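Local coordinates for putative 2,5-diketo-D-gluconic acid reductase B (Sinorhizobium meliloti, PDB 3UP8), which probably catalyses the NADPH-dependent reduction of small carbonyl compounds such as methylglyoxal, as a member of the aldo/keto reductase family, at residues A142-R147 with R170-P175; N159-Q164 with L292-D297; A174-N179 with L199-T204. One frame throughout, in Å; residues are numbered along the deposited sequence.

Contact 1. Residues A142-R147 with R170-P175; sequences ALNEVR and RLSDAP
Two flat groups meet the turn at 172-174 in different ways: the Arg147 guanidinium carries the Ala174 methyl over one face, while the Asn144 amide works through its edges. Ala174 CB sits 3.6 Å from Arg147 CD and at much the same distance from NE, CZ and NH1, so the aliphatic stem and the guanidinium lie across the methyl together. That reach comes from an extended chain, with CG trans to the backbone N (chi1 -173°).

On the Asn144 amide, OD1 accepts from Ala174 N at 2.9 Å, in the carbonyl plane and on a lone pair. ND2 donates almost straight to Ser172 OG at 3.0 Å (170°), again close to the amide plane. Held at both ends, the amide can hardly flip. Ser172 OG, having accepted from the amide, donates its own hydrogen to Ala174 O at 2.7 Å, which ties the turn to itself. Asn144 OD1 also lies 3.6 Å from Asp173 CB.

Asn144 ND2 has a second acceptor one helical turn back, Ile140 O, and Arg147 NE makes a weak bond to Arg153 O. The contact joins helix 136-148 to the turn where helix 162-171 gives way to strand 176-182, on the outside of the barrel. Beneath it, Asn144 and Ser172 both rest on Ile155 of strand 152-158.

Contact 2. Residues N159-Q164 with L292-D297; sequences NFNTTQ and LAPEWD
Asn161 ND2 reaches across to Glu295 O at 2.9 Å and donates along a fairly straight line (164°), though it lies above the carbonyl plane and not on a lone pair. The same residue is the N-cap of helix 162-171, where it forms a capping box with Gln164. CG is tucked between the backbone N and the carbonyl carbon (chi1 67°), so OD1 turns back over the helix start and takes Gln164 N at 2.8 Å; Gln164 OE1 in return accepts Asn161 N. With an alanine here, Gln164 N would probably lose its capping acceptor and Glu295 O its amide donor, leaving one bond fewer between the two segments.

Asp297 holds the next backbone N-H: its OD2 receives Thr162 N at 2.9 Å through the syn lone pair. Asp297 OD1 approaches Thr162 OG1 so closely that the modelled distance is doubtful, and it also accepts from a water bonded to Thr163 OG1.

Toward the predicted substrate site, Asn159 is fixed by Tyr206 OH and the carbonyl of His128. Beside it, Trp296 CH2 packs 4.0 Å from Asn159 CB, and Pro294 CG comes within 3.3 Å of the buried Asn159 O.

Contact 3. Residues A174-N179 with L199-T204; sequences APIATN and LGMSLT
Thr178 OG1 sits between two hydroxyls of the next strand, 2.8 Å from Ser202 OG and 2.9 Å from Thr204 OG1, hydrogen-bonded to each. These are adjacent parallel strands of the (beta/alpha)8 barrel, 176-182 and 202-206, joined through helix 190-199 as a beta-alpha-beta unit. With OG1 trans to the backbone N (chi1 -161°), Thr178 turns its oxygen to that strand. Ser202 OG has one more hydroxyl partner in Ser29, so the run of hydroxyls continues beyond the two strands.

Backbone bonds hold the register beneath. Ser202 N donates to Ala177 O at 3.0 Å, Asn179 N to Ser202 O, and Thr204 N to Asn179 O, alternating from strand to strand as parallel pairing requires. Leu203 CA adds a CH...O contact of 3.4 Å to Asn179 O.

Asn179 and Leu203 point to the other face of the sheet. Asn179 ND2 donates to Phe160 O, tying that face to the residues just before helix 162-171. At the entrance to the pairing, Met201, a selenomethionine, runs alongside Ile176, with CE 3.8 Å from Ile176 CG2.

Farther out, Gly200 ends helix 190-199 as the C-prime residue of a Schellman motif, its phi positive. Just there Asn30 ND2 donates to both Ile176 O and Leu199 O.

In the fold
Contact 3 is the core member, wholly buried in the barrel wall and built mainly on strand pairing. Contacts 1 and 2 are partly buried and hold the two ends of helix 162-171: contact 2 joins its start to the C-terminal segment, near the predicted substrate site, while contact 1 fastens the turn after its end to helix 136-148, away from that site. Each uses an asparagine amide with at least one backbone partner across the contact, whereas contact 3 combines strand pairing with hydroxyls that bond one another. Ala174 and Pro175 lead from contact 1 into the strand of contact 3, and contacts 2 and 3 touch through Phe160 and Asn179.

Contact 1. Residues A142-R147 with R170-P175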
loop_
_atom_site.group_PDB
_atom_site.type_symbol
_atom_site.label_atom_id
_atom_site.label_comp_id
_atom_site.label_asym_id
_atom_site.label_seq_id
_atom_site.Cartn_x
_atom_site.Cartn_y
_atom_site.Cartn_z
ATOM N N ALA A 142 -0.488 8.640 -19.457
ATOM C CA ALA A 142 0.226 7.369 -19.624
ATOM C C ALA A 142 -0.384 6.266 -18.756
ATOM O O ALA A 142 -0.503 5.139 -19.222
ATOM C CB ALA A 142 1.678 7.533 -19.330
ATOM N N LEU A 143 -0.798 6.589 -17.521
ATOM C CA LEU A 143 -1.529 5.612 -16.692
ATOM C C LEU A 143 -2.766 5.097 -17.405
ATOM O O LEU A 143 -3.005 3.884 -17.463
ATOM C CB LEU A 143 -1.969 6.205 -15.343
ATOM C CG LEU A 143 -1.016 6.232 -14.154
ATOM C CD1 LEU A 143 -1.721 6.999 -13.011
ATOM C CD2 LEU A 143 -0.596 4.818 -13.709
ATOM N N ASN A 144 -3.563 6.017 -17.957
ATOM C CA ASN A 144 -4.760 5.610 -18.680
ATOM C C ASN A 144 -4.444 4.797 -19.940
ATOM O O ASN A 144 -5.175 3.884 -20.289
ATOM C CB ASN A 144 -5.606 6.837 -19.048
ATOM C CG ASN A 144 -6.466 7.294 -17.891
ATOM O OD1 ASN A 144 -7.598 6.849 -17.742
ATOM N ND2 ASN A 144 -5.909 8.130 -17.035
ATOM N N GLU A 145 -3.366 5.150 -20.626
ATOM C CA GLU A 145 -2.986 4.410 -21.832
ATOM C C GLU A 145 -2.741 2.937 -21.502
ATOM O O GLU A 145 -3.315 2.057 -22.137
ATOM C CB GLU A 145 -1.745 5.008 -22.476
ATOM C CG GLU A 145 -1.268 4.232 -23.727
ATOM C CD GLU A 145 -0.083 4.902 -24.423
ATOM O OE1 GLU A 145 0.035 6.135 -24.318
ATOM O OE2 GLU A 145 0.733 4.201 -25.081
ATOM N N VAL A 146 -1.909 2.669 -20.506
ATOM C CA VAL A 146 -1.591 1.275 -20.178
ATOM C C VAL A 146 -2.779 0.516 -19.594
ATOM O O VAL A 146 -2.875 -0.706 -19.758
ATOM C CB VAL A 146 -0.348 1.147 -19.281
ATOM C CG1 VAL A 146 0.874 1.622 -20.032
ATOM C CG2 VAL A 146 -0.516 1.936 -17.943
ATOM N N ARG A 147 -3.678 1.232 -18.912
ATOM C CA ARG A 147 -4.936 0.636 -18.460
ATOM C C ARG A 147 -5.791 0.189 -19.648
ATOM O O ARG A 147 -6.261 -0.953 -19.689
ATOM C CB ARG A 147 -5.722 1.591 -17.548
ATOM C CG ARG A 147 -6.963 0.948 -16.913
ATOM C CD ARG A 147 -7.653 1.891 -15.933
ATOM N NE ARG A 147 -8.921 1.349 -15.420
ATOM C CZ ARG A 147 -10.103 1.447 -16.036
ATOM N NH1 ARG A 147 -10.216 2.046 -17.215
ATOM N NH2 ARG A 147 -11.189 0.928 -15.470
ATOM N N ARG A 170 -9.442 14.578 -11.229
ATOM C CA ARG A 170 -9.969 15.460 -12.290
ATOM C C ARG A 170 -9.389 15.171 -13.689
ATOM O O ARG A 170 -10.119 15.174 -14.677
ATOM C CB ARG A 170 -9.729 16.932 -11.910
ATOM C CG ARG A 170 -10.284 17.967 -12.926
ATOM C CD ARG A 170 -10.267 19.402 -12.360
ATOM N NE ARG A 170 -9.062 19.742 -11.588
ATOM C CZ ARG A 170 -7.867 20.045 -12.098
ATOM N NH1 ARG A 170 -7.649 20.038 -13.416
ATOM N NH2 ARG A 170 -6.866 20.334 -11.283
ATOM N N LEU A 171 -8.083 14.950 -13.775
ATOM C CA LEU A 171 -7.427 14.740 -15.077
ATOM C C LEU A 171 -7.581 13.325 -15.648
ATOM O O LEU A 171 -7.339 13.109 -16.837
ATOM C CB LEU A 171 -5.938 15.083 -14.981
ATOM C CG LEU A 171 -5.597 16.545 -14.702
ATOM C CD1 LEU A 171 -4.114 16.698 -14.410
ATOM C CD2 LEU A 171 -6.036 17.449 -15.876
ATOM N N SER A 172 -7.991 12.373 -14.814
ATOM C CA SER A 172 -7.973 10.949 -15.215
ATOM C C SER A 172 -9.316 10.468 -15.690
ATOM O O SER A 172 -10.297 10.558 -14.958
ATOM C CB SER A 172 -7.498 10.063 -14.057
ATOM O OG SER A 172 -7.384 8.711 -14.471
ATOM N N ASP A 173 -9.344 9.928 -16.911
ATOM C CA ASP A 173 -10.555 9.339 -17.469
ATOM C C ASP A 173 -11.013 8.168 -16.587
ATOM O O ASP A 173 -12.200 8.086 -16.219
ATOM C CB ASP A 173 -10.317 8.900 -18.919
ATOM C CG ASP A 173 -11.576 8.373 -19.590
ATOM O OD1 ASP A 173 -12.650 8.975 -19.415
ATOM O OD2 ASP A 173 -11.490 7.348 -20.300
ATOM N N ALA A 174 -10.067 7.283 -16.240
ATOM C CA ALA A 174 -10.331 6.174 -15.315
ATOM C C ALA A 174 -10.331 6.654 -13.855
ATOM O O ALA A 174 -9.607 7.598 -13.520
ATOM C CB ALA A 174 -9.275 5.068 -15.500
ATOM N N PRO A 175 -11.120 5.991 -12.977
ATOM C CA PRO A 175 -11.058 6.343 -11.570
ATOM C C PRO A 175 -9.670 6.093 -10.994
ATOM O O PRO A 175 -8.915 5.229 -11.496
ATOM C CB PRO A 175 -12.084 5.417 -10.900
ATOM C CG PRO A 175 -12.911 4.850 -12.001
ATOM C CD PRO A 175 -12.049 4.878 -13.235
#

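Contact 2. Residues N159-Q164 with L292-D297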
loop_
_atom_site.group_PDB
_atom_site.type_symbol
_atom_site.label_atom_id
_atom_site.label_comp_id
_atom_site.label_asym_id
_atom_site.label_seq_id
_atom_site.Cartn_x
_atom_site.Cartn_y
_atom_site.Cartn_z
ATOM N N ASN A 159 1.857 9.073 -2.343
ATOM C CA ASN A 159 2.474 10.221 -1.695
ATOM C C ASN A 159 1.974 11.553 -2.234
ATOM O O ASN A 159 2.694 12.557 -2.186
ATOM C CB ASN A 159 3.999 10.136 -1.792
ATOM C CG ASN A 159 4.537 8.834 -1.234
ATOM O OD1 ASN A 159 4.418 8.575 -0.039
ATOM N ND2 ASN A 159 5.108 7.996 -2.100
ATOM N N PHE A 160 0.749 11.553 -2.749
ATOM C CA PHE A 160 0.135 12.776 -3.242
ATOM C C PHE A 160 -0.544 13.488 -2.066
ATOM O O PHE A 160 -1.159 12.839 -1.206
ATOM C CB PHE A 160 -0.921 12.447 -4.301
ATOM C CG PHE A 160 -0.364 12.181 -5.680
ATOM C CD1 PHE A 160 -1.035 12.650 -6.814
ATOM C CD2 PHE A 160 0.814 11.461 -5.855
ATOM C CE1 PHE A 160 -0.531 12.400 -8.101
ATOM C CE2 PHE A 160 1.330 11.219 -7.133
ATOM C CZ PHE A 160 0.661 11.682 -8.257
ATOM N N ASN A 161 -0.458 14.818 -2.043
ATOM C CA ASN A 161 -1.224 15.586 -1.069
ATOM C C ASN A 161 -2.661 15.751 -1.577
ATOM O O ASN A 161 -2.973 15.295 -2.693
ATOM C CB ASN A 161 -0.521 16.920 -0.758
ATOM C CG ASN A 161 -0.490 17.873 -1.943
ATOM O OD1 ASN A 161 -1.247 17.724 -2.899
ATOM N ND2 ASN A 161 0.391 18.872 -1.874
ATOM N N THR A 162 -3.539 16.380 -0.783
ATOM C CA THR A 162 -4.961 16.467 -1.148
ATOM C C THR A 162 -5.184 17.250 -2.443
ATOM O O THR A 162 -6.048 16.905 -3.249
ATOM C CB THR A 162 -5.868 17.036 0.005
ATOM O OG1 THR A 162 -5.392 18.320 0.387
ATOM C CG2 THR A 162 -5.805 16.147 1.236
ATOM N N THR A 163 -4.382 18.291 -2.644
ATOM C CA THR A 163 -4.473 19.108 -3.839
ATOM C C THR A 163 -4.180 18.243 -5.069
ATOM O O THR A 163 -4.886 18.314 -6.072
ATOM C CB THR A 163 -3.490 20.301 -3.771
ATOM O OG1 THR A 163 -3.782 21.061 -2.591
ATOM C CG2 THR A 163 -3.668 21.200 -4.985
ATOM N N GLN A 164 -3.158 17.396 -4.958
ATOM C CA GLN A 164 -2.752 16.537 -6.071
ATOM C C GLN A 164 -3.709 15.369 -6.294
ATOM O O GLN A 164 -3.854 14.881 -7.423
ATOM C CB GLN A 164 -1.324 16.053 -5.849
ATOM C CG GLN A 164 -0.318 17.209 -5.783
ATOM C CD GLN A 164 1.003 16.811 -5.164
ATOM O OE1 GLN A 164 1.086 15.895 -4.334
ATOM N NE2 GLN A 164 2.056 17.498 -5.565
ATOM N N LEU A 292 10.902 14.887 -4.518
ATOM C CA LEU A 292 9.884 13.871 -4.812
ATOM C C LEU A 292 8.643 14.097 -3.961
ATOM O O LEU A 292 7.511 13.922 -4.422
ATOM C CB LEU A 292 10.424 12.466 -4.512
ATOM C CG LEU A 292 11.696 11.970 -5.192
ATOM C CD1 LEU A 292 11.901 10.499 -4.915
ATOM C CD2 LEU A 292 11.653 12.216 -6.679
ATOM N N ALA A 293 8.873 14.443 -2.698
ATOM C CA ALA A 293 7.787 14.691 -1.756
ATOM C C ALA A 293 7.064 15.974 -2.134
ATOM O O ALA A 293 7.694 16.909 -2.632
ATOM C CB ALA A 293 8.347 14.789 -0.340
ATOM N N PRO A 294 5.747 16.029 -1.919
ATOM C CA PRO A 294 5.037 17.279 -2.151
ATOM C C PRO A 294 5.078 18.141 -0.893
ATOM O O PRO A 294 5.593 17.705 0.148
ATOM C CB PRO A 294 3.614 16.810 -2.364
ATOM C CG PRO A 294 3.484 15.643 -1.411
ATOM C CD PRO A 294 4.852 14.993 -1.357
ATOM N N GLU A 295 4.522 19.344 -0.997
ATOM C CA GLU A 295 4.220 20.160 0.171
ATOM C C GLU A 295 3.061 19.455 0.866
ATOM O O GLU A 295 1.911 19.586 0.455
ATOM C CB GLU A 295 3.854 21.599 -0.255
ATOM C CG GLU A 295 3.627 22.587 0.891
ATOM C CD GLU A 295 4.892 22.869 1.711
ATOM O OE1 GLU A 295 5.990 22.401 1.332
ATOM O OE2 GLU A 295 4.787 23.566 2.746
ATOM N N TRP A 296 3.383 18.659 1.880
ATOM C CA TRP A 296 2.382 17.859 2.595
ATOM C C TRP A 296 1.278 18.744 3.194
ATOM O O TRP A 296 1.526 19.913 3.509
ATOM C CB TRP A 296 3.045 17.068 3.719
ATOM C CG TRP A 296 4.206 16.183 3.308
ATOM C CD1 TRP A 296 5.522 16.384 3.603
ATOM C CD2 TRP A 296 4.147 14.953 2.561
ATOM N NE1 TRP A 296 6.290 15.369 3.085
ATOM C CE2 TRP A 296 5.473 14.471 2.448
ATOM C CE3 TRP A 296 3.103 14.202 2.001
ATOM C CZ2 TRP A 296 5.788 13.278 1.783
ATOM C CZ3 TRP A 296 3.419 13.013 1.332
ATOM C CH2 TRP A 296 4.745 12.564 1.239
ATOM N N ASP A 297 0.067 18.203 3.337
ATOM C CA ASP A 297 -1.034 18.930 3.990
ATOM C C ASP A 297 -0.646 19.226 5.442
ATOM O O ASP A 297 -0.063 18.373 6.109
ATOM C CB ASP A 297 -2.343 18.127 3.931
ATOM C CG ASP A 297 -2.833 17.909 2.495
ATOM O OD1 ASP A 297 -3.568 18.765 1.958
ATOM O OD2 ASP A 297 -2.471 16.872 1.899
HETATM O O HOH W 1 -2.348 19.894 -0.551
#

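Contact 3. Residues A174-N179 with L199-T204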
loop_
_atom_site.group_PDB
_atom_site.type_symbol
_atom_site.label_atom_id
_atom_site.label_comp_id
_atom_site.label_asym_id
_atom_site.label_seq_id
_atom_site.Cartn_x
_atom_site.Cartn_y
_atom_site.Cartn_z
ATOM N N ALA A 174 -10.067 7.283 -16.240
ATOM C CA ALA A 174 -10.331 6.174 -15.315
ATOM C C ALA A 174 -10.331 6.654 -13.855
ATOM O O ALA A 174 -9.607 7.598 -13.520
ATOM C CB ALA A 174 -9.275 5.068 -15.500
ATOM N N PRO A 175 -11.120 5.991 -12.977
ATOM C CA PRO A 175 -11.058 6.343 -11.570
ATOM C C PRO A 175 -9.670 6.093 -10.994
ATOM O O PRO A 175 -8.915 5.229 -11.496
ATOM C CB PRO A 175 -12.084 5.417 -10.900
ATOM C CG PRO A 175 -12.911 4.850 -12.001
ATOM C CD PRO A 175 -12.049 4.878 -13.235
ATOM N N ILE A 176 -9.330 6.873 -9.978
ATOM C CA ILE A 176 -8.082 6.697 -9.244
ATOM C C ILE A 176 -8.441 5.816 -8.054
ATOM O O ILE A 176 -9.276 6.186 -7.242
ATOM C CB ILE A 176 -7.527 8.034 -8.741
ATOM C CG1 ILE A 176 -7.203 8.970 -9.917
ATOM C CG2 ILE A 176 -6.312 7.813 -7.813
ATOM C CD1 ILE A 176 -6.037 8.507 -10.798
ATOM N N ALA A 177 -7.823 4.638 -7.977
ATOM C CA ALA A 177 -8.215 3.636 -7.000
ATOM C C ALA A 177 -7.797 3.960 -5.563
ATOM O O ALA A 177 -8.571 3.746 -4.622
ATOM C CB ALA A 177 -7.646 2.256 -7.424
ATOM N N THR A 178 -6.563 4.443 -5.389
ATOM C CA THR A 178 -5.957 4.572 -4.072
ATOM C C THR A 178 -4.861 5.622 -4.105
ATOM O O THR A 178 -4.317 5.941 -5.167
ATOM C CB THR A 178 -5.368 3.193 -3.559
ATOM O OG1 THR A 178 -5.184 3.225 -2.135
ATOM C CG2 THR A 178 -4.019 2.872 -4.216
ATOM N N ASN A 179 -4.566 6.170 -2.932
ATOM C CA ASN A 179 -3.346 6.937 -2.694
ATOM C C ASN A 179 -2.550 6.204 -1.604
ATOM O O ASN A 179 -3.003 6.070 -0.456
ATOM C CB ASN A 179 -3.675 8.384 -2.273
ATOM C CG ASN A 179 -2.427 9.262 -2.136
ATOM O OD1 ASN A 179 -1.356 8.941 -2.658
ATOM N ND2 ASN A 179 -2.564 10.366 -1.419
ATOM N N LEU A 199 -13.486 11.585 -2.769
ATOM C CA LEU A 199 -13.167 11.220 -4.150
ATOM C C LEU A 199 -13.420 9.738 -4.449
ATOM O O LEU A 199 -13.361 9.309 -5.598
ATOM C CB LEU A 199 -11.727 11.626 -4.503
ATOM C CG LEU A 199 -11.396 13.120 -4.416
ATOM C CD1 LEU A 199 -9.894 13.355 -4.502
ATOM C CD2 LEU A 199 -12.120 13.934 -5.506
ATOM N N GLY A 200 -13.726 8.964 -3.411
ATOM C CA GLY A 200 -14.031 7.549 -3.586
ATOM C C GLY A 200 -12.812 6.656 -3.669
ATOM O O GLY A 200 -12.929 5.472 -3.981
HETATM N N MSE A 201 -11.629 7.201 -3.404
HETATM C CA MSE A 201 -10.447 6.354 -3.389
HETATM C C MSE A 201 -10.161 5.843 -1.978
HETATM O O MSE A 201 -10.679 6.384 -1.012
HETATM C CB MSE A 201 -9.243 7.062 -3.991
HETATM C CG MSE A 201 -8.708 8.229 -3.207
HETATM SE SE MSE A 201 -7.318 9.183 -4.236
HETATM C CE MSE A 201 -8.431 10.044 -5.548
ATOM N N SER A 202 -9.369 4.783 -1.882
ATOM C CA SER A 202 -8.854 4.315 -0.606
ATOM C C SER A 202 -7.511 4.963 -0.277
ATOM O O SER A 202 -6.926 5.703 -1.076
ATOM C CB SER A 202 -8.698 2.792 -0.616
ATOM O OG SER A 202 -7.807 2.407 -1.658
ATOM N N LEU A 203 -7.052 4.695 0.934
ATOM C CA LEU A 203 -5.716 5.011 1.342
ATOM C C LEU A 203 -4.980 3.695 1.592
ATOM O O LEU A 203 -5.464 2.819 2.333
ATOM C CB LEU A 203 -5.779 5.852 2.611
ATOM C CG LEU A 203 -4.500 6.442 3.168
ATOM C CD1 LEU A 203 -4.854 7.626 4.070
ATOM C CD2 LEU A 203 -3.702 5.385 3.927
ATOM N N THR A 204 -3.824 3.540 0.961
ATOM C CA THR A 204 -2.979 2.416 1.285
ATOM C C THR A 204 -1.823 2.855 2.184
ATOM O O THR A 204 -1.045 3.725 1.817
ATOM C CB THR A 204 -2.455 1.712 0.040
ATOM O OG1 THR A 204 -3.568 1.252 -0.733
ATOM C CG2 THR A 204 -1.588 0.499 0.445
#